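PDB 3VSF: ricin B lectin from Clostridium thermocellum, which acts as an exo-beta-1,3-galactanase, joining a glycoside hydrolase family 43 domain to a ricin-type beta-trefoil module that binds galactose. Local coordinates for residues I249-Y263 against Q275-P289. Residues are numbered along the deposited sequence; the frame is centred on the assembly and turned at random.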
ATOM      1  N   ILE A 249       8.076   6.282  -0.888  1.00 64.33           N
ATOM      2  CA  ILE A 249       6.932   5.898  -1.705  1.00 61.32           C
ATOM      3  C   ILE A 249       6.136   7.133  -2.110  1.00 66.38           C
ATOM      4  O   ILE A 249       5.653   7.877  -1.259  1.00 65.48           O
ATOM      5  CB  ILE A 249       6.002   4.919  -0.963  1.00 58.82           C
ATOM      6  CG1 ILE A 249       6.629   3.523  -0.897  1.00 63.83           C
ATOM      7  CG2 ILE A 249       4.651   4.845  -1.653  1.00 55.42           C
ATOM      8  CD1 ILE A 249       7.858   3.431  -0.017  1.00 65.60           C
ATOM      9  N   THR A 250       6.004   7.349  -3.415  1.00 65.72           N
ATOM     10  CA  THR A 250       5.298   8.517  -3.924  1.00 64.89           C
ATOM     11  C   THR A 250       4.180   8.122  -4.879  1.00 64.14           C
ATOM     12  O   THR A 250       4.047   6.957  -5.248  1.00 62.06           O
ATOM     13  CB  THR A 250       6.255   9.472  -4.658  1.00 66.94           C
ATOM     14  OG1 THR A 250       6.832   8.800  -5.785  1.00 66.55           O
ATOM     15  CG2 THR A 250       7.366   9.934  -3.726  1.00 68.92           C
ATOM     16  N   SER A 251       3.377   9.104  -5.274  1.00 66.15           N
ATOM     17  CA  SER A 251       2.331   8.890  -6.264  1.00 66.05           C
ATOM     18  C   SER A 251       2.497   9.890  -7.398  1.00 63.50           C
ATOM     19  O   SER A 251       3.431  10.691  -7.399  1.00 65.99           O
ATOM     20  CB  SER A 251       0.946   9.044  -5.633  1.00 66.79           C
ATOM     21  OG  SER A 251       0.667  10.402  -5.338  1.00 66.17           O
ATOM     22  N   GLY A 252       1.591   9.836  -8.367  1.00 63.75           N
ATOM     23  CA  GLY A 252       1.601  10.781  -9.465  1.00 66.39           C
ATOM     24  C   GLY A 252       0.690  11.954  -9.168  1.00 69.36           C
ATOM     25  O   GLY A 252      -0.019  11.959  -8.161  1.00 70.05           O
ATOM     26  N   CYS A 253       0.707  12.952 -10.042  1.00 70.55           N
ATOM     27  CA  CYS A 253      -0.141  14.124  -9.872  1.00 71.35           C
ATOM     28  C   CYS A 253      -1.279  14.118 -10.887  1.00 71.76           C
ATOM     29  O   CYS A 253      -1.150  14.664 -11.983  1.00 72.18           O
ATOM     30  CB  CYS A 253       0.682  15.405 -10.001  1.00 75.18           C
ATOM     31  SG  CYS A 253      -0.205  16.909  -9.534  1.00 88.67           S
ATOM     32  N   THR A 254      -2.390  13.489 -10.517  1.00 70.79           N
ATOM     33  CA  THR A 254      -3.551  13.399 -11.396  1.00 71.09           C
ATOM     34  C   THR A 254      -4.854  13.581 -10.622  1.00 72.56           C
ATOM     35  O   THR A 254      -5.860  12.939 -10.925  1.00 70.32           O
ATOM     36  CB  THR A 254      -3.593  12.051 -12.142  1.00 71.60           C
ATOM     37  OG1 THR A 254      -3.521  10.977 -11.198  1.00 68.43           O
ATOM     38  CG2 THR A 254      -2.430  11.942 -13.116  1.00 68.51           C
ATOM     39  N   GLY A 255      -4.827  14.459  -9.625  1.00 72.97           N
ATOM     40  CA  GLY A 255      -6.008  14.752  -8.832  1.00 73.00           C
ATOM     41  C   GLY A 255      -6.593  13.524  -8.162  1.00 72.62           C
ATOM     42  O   GLY A 255      -5.872  12.743  -7.539  1.00 67.87           O
ATOM     43  N   TRP A 256      -7.907  13.354  -8.287  1.00 71.05           N
ATOM     44  CA  TRP A 256      -8.589  12.211  -7.690  1.00 73.61           C
ATOM     45  C   TRP A 256      -8.177  10.899  -8.352  1.00 71.69           C
ATOM     46  O   TRP A 256      -8.044   9.874  -7.684  1.00 70.76           O
ATOM     47  CB  TRP A 256     -10.109  12.370  -7.779  1.00 75.12           C
ATOM     48  CG  TRP A 256     -10.672  13.507  -6.976  1.00 75.61           C
ATOM     49  CD1 TRP A 256     -11.612  14.410  -7.385  1.00 75.96           C
ATOM     50  CD2 TRP A 256     -10.337  13.860  -5.628  1.00 75.07           C
ATOM     51  NE1 TRP A 256     -11.881  15.302  -6.377  1.00 75.57           N
ATOM     52  CE2 TRP A 256     -11.112  14.988  -5.288  1.00 76.40           C
ATOM     53  CE3 TRP A 256      -9.459  13.335  -4.676  1.00 72.95           C
ATOM     54  CZ2 TRP A 256     -11.033  15.598  -4.037  1.00 75.86           C
ATOM     55  CZ3 TRP A 256      -9.382  13.943  -3.436  1.00 73.94           C
ATOM     56  CH2 TRP A 256     -10.163  15.062  -3.128  1.00 75.27           C
ATOM     57  N   ASN A 257      -7.982  10.939  -9.665  1.00 70.38           N
ATOM     58  CA  ASN A 257      -7.668   9.740 -10.435  1.00 70.61           C
ATOM     59  C   ASN A 257      -6.467   8.971  -9.894  1.00 67.40           C
ATOM     60  O   ASN A 257      -5.365   9.510  -9.811  1.00 67.86           O
ATOM     61  CB  ASN A 257      -7.441  10.090 -11.907  1.00 68.54           C
ATOM     62  CG  ASN A 257      -8.612  10.831 -12.519  1.00 73.06           C
ATOM     63  OD1 ASN A 257      -9.718  10.823 -11.977  1.00 71.30           O
ATOM     64  ND2 ASN A 257      -8.377  11.470 -13.658  1.00 74.87           N
ATOM     65  N   PRO A 258      -6.683   7.701  -9.518  1.00 63.07           N
ATOM     66  CA  PRO A 258      -5.594   6.828  -9.071  1.00 61.89           C
ATOM     67  C   PRO A 258      -4.540   6.691 -10.161  1.00 62.89           C
ATOM     68  O   PRO A 258      -4.883   6.720 -11.343  1.00 64.09           O
ATOM     69  CB  PRO A 258      -6.295   5.487  -8.846  1.00 63.54           C
ATOM     70  CG  PRO A 258      -7.719   5.841  -8.585  1.00 62.79           C
ATOM     71  CD  PRO A 258      -7.994   7.035  -9.447  1.00 63.17           C
ATOM     72  N   ASN A 259      -3.278   6.544  -9.771  1.00 58.89           N
ATOM     73  CA  ASN A 259      -2.191   6.452 -10.738  1.00 57.69           C
ATOM     74  C   ASN A 259      -1.090   5.490 -10.304  1.00 60.89           C
ATOM     75  O   ASN A 259      -1.184   4.856  -9.254  1.00 60.86           O
ATOM     76  CB  ASN A 259      -1.597   7.833 -11.003  1.00 63.91           C
ATOM     77  CG  ASN A 259      -1.176   8.535  -9.729  1.00 64.15           C
ATOM     78  OD1 ASN A 259      -0.217   8.131  -9.075  1.00 64.14           O
ATOM     79  ND2 ASN A 259      -1.894   9.592  -9.370  1.00 65.68           N
ATOM     80  N   GLN A 260      -0.044   5.393 -11.118  1.00 60.90           N
ATOM     81  CA  GLN A 260       1.070   4.496 -10.839  1.00 60.56           C
ATOM     82  C   GLN A 260       1.937   5.005  -9.693  1.00 63.76           C
ATOM     83  O   GLN A 260       2.619   6.022  -9.823  1.00 65.26           O
ATOM     84  CB  GLN A 260       1.930   4.311 -12.092  1.00 60.57           C
ATOM     85  CG  GLN A 260       3.161   3.443 -11.879  1.00 60.85           C
ATOM     86  CD  GLN A 260       2.811   1.991 -11.618  1.00 64.30           C
ATOM     87  OE1 GLN A 260       2.243   1.312 -12.475  1.00 61.14           O
ATOM     88  NE2 GLN A 260       3.147   1.506 -10.427  1.00 60.47           N
ATOM     89  N   ALA A 261       1.907   4.295  -8.570  1.00 61.34           N
ATOM     90  CA  ALA A 261       2.762   4.631  -7.439  1.00 56.43           C
ATOM     91  C   ALA A 261       4.185   4.158  -7.705  1.00 58.95           C
ATOM     92  O   ALA A 261       4.398   3.167  -8.402  1.00 63.12           O
ATOM     93  CB  ALA A 261       2.224   4.008  -6.163  1.00 57.16           C
ATOM     94  N   LYS A 262       5.158   4.872  -7.151  1.00 60.87           N
ATOM     95  CA  LYS A 262       6.561   4.520  -7.339  1.00 61.73           C
ATOM     96  C   LYS A 262       7.333   4.628  -6.029  1.00 62.63           C
ATOM     97  O   LYS A 262       6.830   5.172  -5.047  1.00 62.85           O
ATOM     98  CB  LYS A 262       7.200   5.415  -8.403  1.00 64.04           C
ATOM     99  CG  LYS A 262       6.524   5.340  -9.762  1.00 66.06           C
ATOM    100  CD  LYS A 262       7.238   6.206 -10.788  1.00 65.72           C
ATOM    101  CE  LYS A 262       6.557   6.130 -12.144  1.00 62.50           C
ATOM    102  NZ  LYS A 262       7.279   6.928 -13.171  1.00 62.39           N
ATOM    103  N   TYR A 263       8.554   4.105  -6.018  1.00 62.74           N
ATOM    104  CA  TYR A 263       9.391   4.162  -4.828  1.00 61.55           C
ATOM    105  C   TYR A 263      10.862   4.325  -5.186  1.00 66.03           C
ATOM    106  O   TYR A 263      11.269   4.072  -6.321  1.00 69.45           O
ATOM    107  CB  TYR A 263       9.196   2.912  -3.964  1.00 64.40           C
ATOM    108  CG  TYR A 263       9.830   1.658  -4.529  1.00 66.33           C
ATOM    109  CD1 TYR A 263       9.114   0.808  -5.364  1.00 68.66           C
ATOM    110  CD2 TYR A 263      11.141   1.320  -4.221  1.00 65.74           C
ATOM    111  CE1 TYR A 263       9.689  -0.342  -5.879  1.00 67.59           C
ATOM    112  CE2 TYR A 263      11.724   0.174  -4.731  1.00 67.34           C
ATOM    113  CZ  TYR A 263      10.993  -0.652  -5.559  1.00 66.78           C
ATOM    114  OH  TYR A 263      11.570  -1.793  -6.069  1.00 64.18           O
ATOM    115  N   GLN A 275      16.670   5.808  -8.805  1.00 71.05           N
ATOM    116  CA  GLN A 275      15.612   6.195  -9.724  1.00 71.27           C
ATOM    117  C   GLN A 275      14.276   5.666  -9.215  1.00 74.05           C
ATOM    118  O   GLN A 275      14.231   4.923  -8.234  1.00 75.41           O
ATOM    119  CB  GLN A 275      15.900   5.656 -11.126  1.00 75.24           C
ATOM    120  CG  GLN A 275      16.321   4.194 -11.150  1.00 79.01           C
ATOM    121  CD  GLN A 275      16.612   3.691 -12.551  1.00 82.36           C
ATOM    122  OE1 GLN A 275      15.701   3.499 -13.356  1.00 77.73           O
ATOM    123  NE2 GLN A 275      17.890   3.478 -12.850  1.00 81.79           N
ATOM    124  N   LEU A 276      13.191   6.050  -9.877  1.00 73.31           N
ATOM    125  CA  LEU A 276      11.860   5.620  -9.464  1.00 69.87           C
ATOM    126  C   LEU A 276      11.538   4.225  -9.986  1.00 74.37           C
ATOM    127  O   LEU A 276      11.742   3.929 -11.164  1.00 77.53           O
ATOM    128  CB  LEU A 276      10.795   6.617  -9.932  1.00 72.00           C
ATOM    129  CG  LEU A 276      10.771   7.994  -9.261  1.00 72.81           C
ATOM    130  CD1 LEU A 276      10.664   7.857  -7.747  1.00 68.92           C
ATOM    131  CD2 LEU A 276      11.990   8.816  -9.647  1.00 77.40           C
ATOM    132  N   TYR A 277      11.037   3.369  -9.100  1.00 73.64           N
ATOM    133  CA  TYR A 277      10.625   2.023  -9.478  1.00 67.43           C
ATOM    134  C   TYR A 277       9.133   1.834  -9.231  1.00 66.20           C
ATOM    135  O   TYR A 277       8.624   2.179  -8.164  1.00 66.40           O
ATOM    136  CB  TYR A 277      11.423   0.974  -8.704  1.00 67.00           C
ATOM    137  CG  TYR A 277      12.905   0.978  -9.005  1.00 70.13           C
ATOM    138  CD1 TYR A 277      13.400   0.378 -10.154  1.00 73.10           C
ATOM    139  CD2 TYR A 277      13.808   1.575  -8.136  1.00 72.71           C
ATOM    140  CE1 TYR A 277      14.755   0.376 -10.433  1.00 75.26           C
ATOM    141  CE2 TYR A 277      15.164   1.580  -8.407  1.00 75.53           C
ATOM    142  CZ  TYR A 277      15.632   0.977  -9.556  1.00 78.35           C
ATOM    143  OH  TYR A 277      16.980   0.978  -9.830  1.00 77.78           O
ATOM    144  N   ASN A 278       8.436   1.287 -10.221  1.00 64.23           N
ATOM    145  CA  ASN A 278       6.995   1.088 -10.120  1.00 62.47           C
ATOM    146  C   ASN A 278       6.585   0.248  -8.912  1.00 65.99           C
ATOM    147  O   ASN A 278       7.253  -0.725  -8.561  1.00 60.59           O
ATOM    148  CB  ASN A 278       6.446   0.471 -11.409  1.00 60.69           C
ATOM    149  CG  ASN A 278       6.453   1.447 -12.569  1.00 66.44           C
ATOM    150  OD1 ASN A 278       7.107   2.489 -12.516  1.00 70.26           O
ATOM    151  ND2 ASN A 278       5.721   1.114 -13.626  1.00 62.77           N
ATOM    152  N   LEU A 279       5.483   0.641  -8.282  1.00 66.15           N
ATOM    153  CA  LEU A 279       4.953  -0.068  -7.124  1.00 60.97           C
ATOM    154  C   LEU A 279       3.453  -0.271  -7.298  1.00 61.35           C
ATOM    155  O   LEU A 279       2.722   0.675  -7.589  1.00 61.04           O
ATOM    156  CB  LEU A 279       5.233   0.720  -5.843  1.00 66.06           C
ATOM    157  CG  LEU A 279       4.922   0.020  -4.519  1.00 64.62           C
ATOM    158  CD1 LEU A 279       5.798  -1.210  -4.355  1.00 60.25           C
ATOM    159  CD2 LEU A 279       5.113   0.973  -3.351  1.00 60.09           C
ATOM    160  N   GLY A 280       2.997  -1.507  -7.120  1.00 61.73           N
ATOM    161  CA  GLY A 280       1.609  -1.842  -7.377  1.00 56.44           C
ATOM    162  C   GLY A 280       1.328  -1.785  -8.866  1.00 57.26           C
ATOM    163  O   GLY A 280       2.257  -1.775  -9.673  1.00 56.15           O
ATOM    164  N   ASN A 281       0.053  -1.747  -9.238  1.00 57.92           N
ATOM    165  CA  ASN A 281      -0.316  -1.669 -10.648  1.00 56.84           C
ATOM    166  C   ASN A 281      -0.372  -0.230 -11.158  1.00 60.43           C
ATOM    167  O   ASN A 281       0.202   0.675 -10.554  1.00 60.79           O
ATOM    168  CB  ASN A 281      -1.638  -2.392 -10.917  1.00 55.25           C
ATOM    169  CG  ASN A 281      -2.815  -1.742 -10.220  1.00 59.42           C
ATOM    170  OD1 ASN A 281      -2.705  -0.639  -9.688  1.00 64.51           O
ATOM    171  ND2 ASN A 281      -3.954  -2.423 -10.229  1.00 55.76           N
ATOM    172  N   SER A 282      -1.068  -0.025 -12.272  1.00 61.25           N
ATOM    173  CA  SER A 282      -1.122   1.285 -12.913  1.00 61.21           C
ATOM    174  C   SER A 282      -1.981   2.281 -12.140  1.00 62.42           C
ATOM    175  O   SER A 282      -1.936   3.483 -12.405  1.00 63.01           O
ATOM    176  CB  SER A 282      -1.639   1.160 -14.349  1.00 60.06           C
ATOM    177  OG  SER A 282      -3.011   0.804 -14.367  1.00 62.29           O
ATOM    178  N   THR A 283      -2.767   1.783 -11.191  1.00 59.00           N
ATOM    179  CA  THR A 283      -3.651   2.641 -10.410  1.00 62.02           C
ATOM    180  C   THR A 283      -3.442   2.449  -8.912  1.00 61.82           C
ATOM    181  O   THR A 283      -4.280   2.853  -8.105  1.00 59.26           O
ATOM    182  CB  THR A 283      -5.131   2.374 -10.740  1.00 63.61           C
ATOM    183  OG1 THR A 283      -5.478   1.042 -10.341  1.00 65.00           O
ATOM    184  CG2 THR A 283      -5.384   2.537 -12.230  1.00 64.37           C
ATOM    185  N   THR A 284      -2.320   1.836  -8.549  1.00 61.75           N
ATOM    186  CA  THR A 284      -2.042   1.499  -7.158  1.00 59.82           C
ATOM    187  C   THR A 284      -3.267   0.845  -6.524  1.00 61.79           C
ATOM    188  O   THR A 284      -3.588   1.091  -5.361  1.00 61.20           O
ATOM    189  CB  THR A 284      -1.630   2.738  -6.339  1.00 61.90           C
ATOM    190  OG1 THR A 284      -0.693   3.521  -7.088  1.00 62.58           O
ATOM    191  CG2 THR A 284      -0.991   2.321  -5.019  1.00 59.07           C
ATOM    192  N   TYR A 285      -3.954   0.018  -7.308  1.00 61.59           N
ATOM    193  CA  TYR A 285      -5.130  -0.703  -6.837  1.00 60.58           C
ATOM    194  C   TYR A 285      -6.250   0.260  -6.460  1.00 63.18           C
ATOM    195  O   TYR A 285      -6.886   0.114  -5.415  1.00 63.43           O
ATOM    196  CB  TYR A 285      -4.762  -1.599  -5.653  1.00 60.41           C
ATOM    197  CG  TYR A 285      -3.545  -2.456  -5.916  1.00 60.88           C
ATOM    198  CD1 TYR A 285      -3.324  -3.014  -7.167  1.00 60.24           C
ATOM    199  CD2 TYR A 285      -2.609  -2.691  -4.921  1.00 60.64           C
ATOM    200  CE1 TYR A 285      -2.211  -3.792  -7.417  1.00 59.03           C
ATOM    201  CE2 TYR A 285      -1.491  -3.469  -5.160  1.00 62.02           C
ATOM    202  CZ  TYR A 285      -1.298  -4.017  -6.410  1.00 59.74           C
ATOM    203  OH  TYR A 285      -0.187  -4.791  -6.655  1.00 57.98           O
ATOM    204  N   ARG A 286      -6.484   1.243  -7.325  1.00 65.36           N
ATOM    205  CA  ARG A 286      -7.506   2.261  -7.096  1.00 65.42           C
ATOM    206  C   ARG A 286      -7.347   2.945  -5.743  1.00 63.29           C
ATOM    207  O   ARG A 286      -8.292   3.007  -4.954  1.00 63.29           O
ATOM    208  CB  ARG A 286      -8.911   1.668  -7.227  1.00 64.63           C
ATOM    209  CG  ARG A 286      -9.288   1.275  -8.644  1.00 66.04           C
ATOM    210  CD  ARG A 286     -10.795   1.332  -8.845  1.00 69.98           C
ATOM    211  NE  ARG A 286     -11.503   0.344  -8.034  1.00 72.17           N
ATOM    212  CZ  ARG A 286     -12.780   0.448  -7.682  1.00 77.69           C
ATOM    213  NH1 ARG A 286     -13.490   1.504  -8.059  1.00 76.48           N
ATOM    214  NH2 ARG A 286     -13.348  -0.498  -6.946  1.00 77.12           N
ATOM    215  N   SER A 287      -6.150   3.458  -5.478  1.00 60.69           N
ATOM    216  CA  SER A 287      -5.890   4.171  -4.235  1.00 61.72           C
ATOM    217  C   SER A 287      -4.692   5.101  -4.374  1.00 63.38           C
ATOM    218  O   SER A 287      -3.961   5.050  -5.363  1.00 62.12           O
ATOM    219  CB  SER A 287      -5.643   3.186  -3.091  1.00 61.02           C
ATOM    220  OG  SER A 287      -4.321   2.677  -3.139  1.00 60.17           O
ATOM    221  N   GLN A 288      -4.503   5.955  -3.375  1.00 65.05           N
ATOM    222  CA  GLN A 288      -3.341   6.829  -3.322  1.00 61.52           C
ATOM    223  C   GLN A 288      -2.649   6.655  -1.976  1.00 61.43           C
ATOM    224  O   GLN A 288      -3.295   6.723  -0.930  1.00 62.29           O
ATOM    225  CB  GLN A 288      -3.753   8.287  -3.521  1.00 60.07           C
ATOM    226  CG  GLN A 288      -2.585   9.249  -3.663  1.00 64.99           C
ATOM    227  CD  GLN A 288      -3.029  10.690  -3.818  1.00 65.61           C
ATOM    228  OE1 GLN A 288      -4.183  11.028  -3.553  1.00 66.23           O
ATOM    229  NE2 GLN A 288      -2.114  11.548  -4.252  1.00 62.86           N
ATOM    230  N   PRO A 289      -1.329   6.417  -1.998  1.00 60.99           N
ATOM    231  CA  PRO A 289      -0.563   6.205  -0.765  1.00 62.46           C
ATOM    232  C   PRO A 289      -0.705   7.382   0.190  1.00 65.16           C
ATOM    233  O   PRO A 289      -0.725   8.531  -0.251  1.00 65.80           O
ATOM    234  CB  PRO A 289       0.884   6.098  -1.264  1.00 60.70           C
ATOM    235  CG  PRO A 289       0.880   6.733  -2.618  1.00 61.77           C
ATOM    236  CD  PRO A 289      -0.467   6.426  -3.191  1.00 60.33           C
TER
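Y263 and Y277 pair in antiparallel fashion through two backbone hydrogen bonds, Y263 N to Y277 O and Y277 N to Y263 O, each 2.9 Å. The Y263 side chain, its CG set between backbone N and carbonyl carbon (chi1 73°), brings its ring against the partner strand: Y277 CB lies over one face, displaced from the ring centre, 3.8 Å from the centroid, while L279 CB and N278 O approach the edge. L279 continues this buried side, with CD2 3.9 Å from I249 CG1, and beyond it P289 packs on I249 CG2 and S251 CB. T284 OG1 donates to N259 O over 2.6 Å, almost in line with the carbonyl bond, and its CG2 abuts A261 CB. Q288 NE2 reaches S251 OG with an almost straight bond, while its OE1 accepts from W310 NE1.

The other side of the hairpin is looser and more open to solvent. There the amide of Q260 stacks on that of N278, their planes 13° apart; a bend at chi2 (68°) folds the Q260 chain back, and NE2 donates in plane to A261 O, which also accepts from L279 N. K262 runs extended beside N278, with CD against L276 CB. The pairing of 261-266 with edge strand 277-279 completes a four-stranded antiparallel blade, and 288-289 begins the next, as in the five-bladed beta-propeller of family 43 glycoside hydrolases.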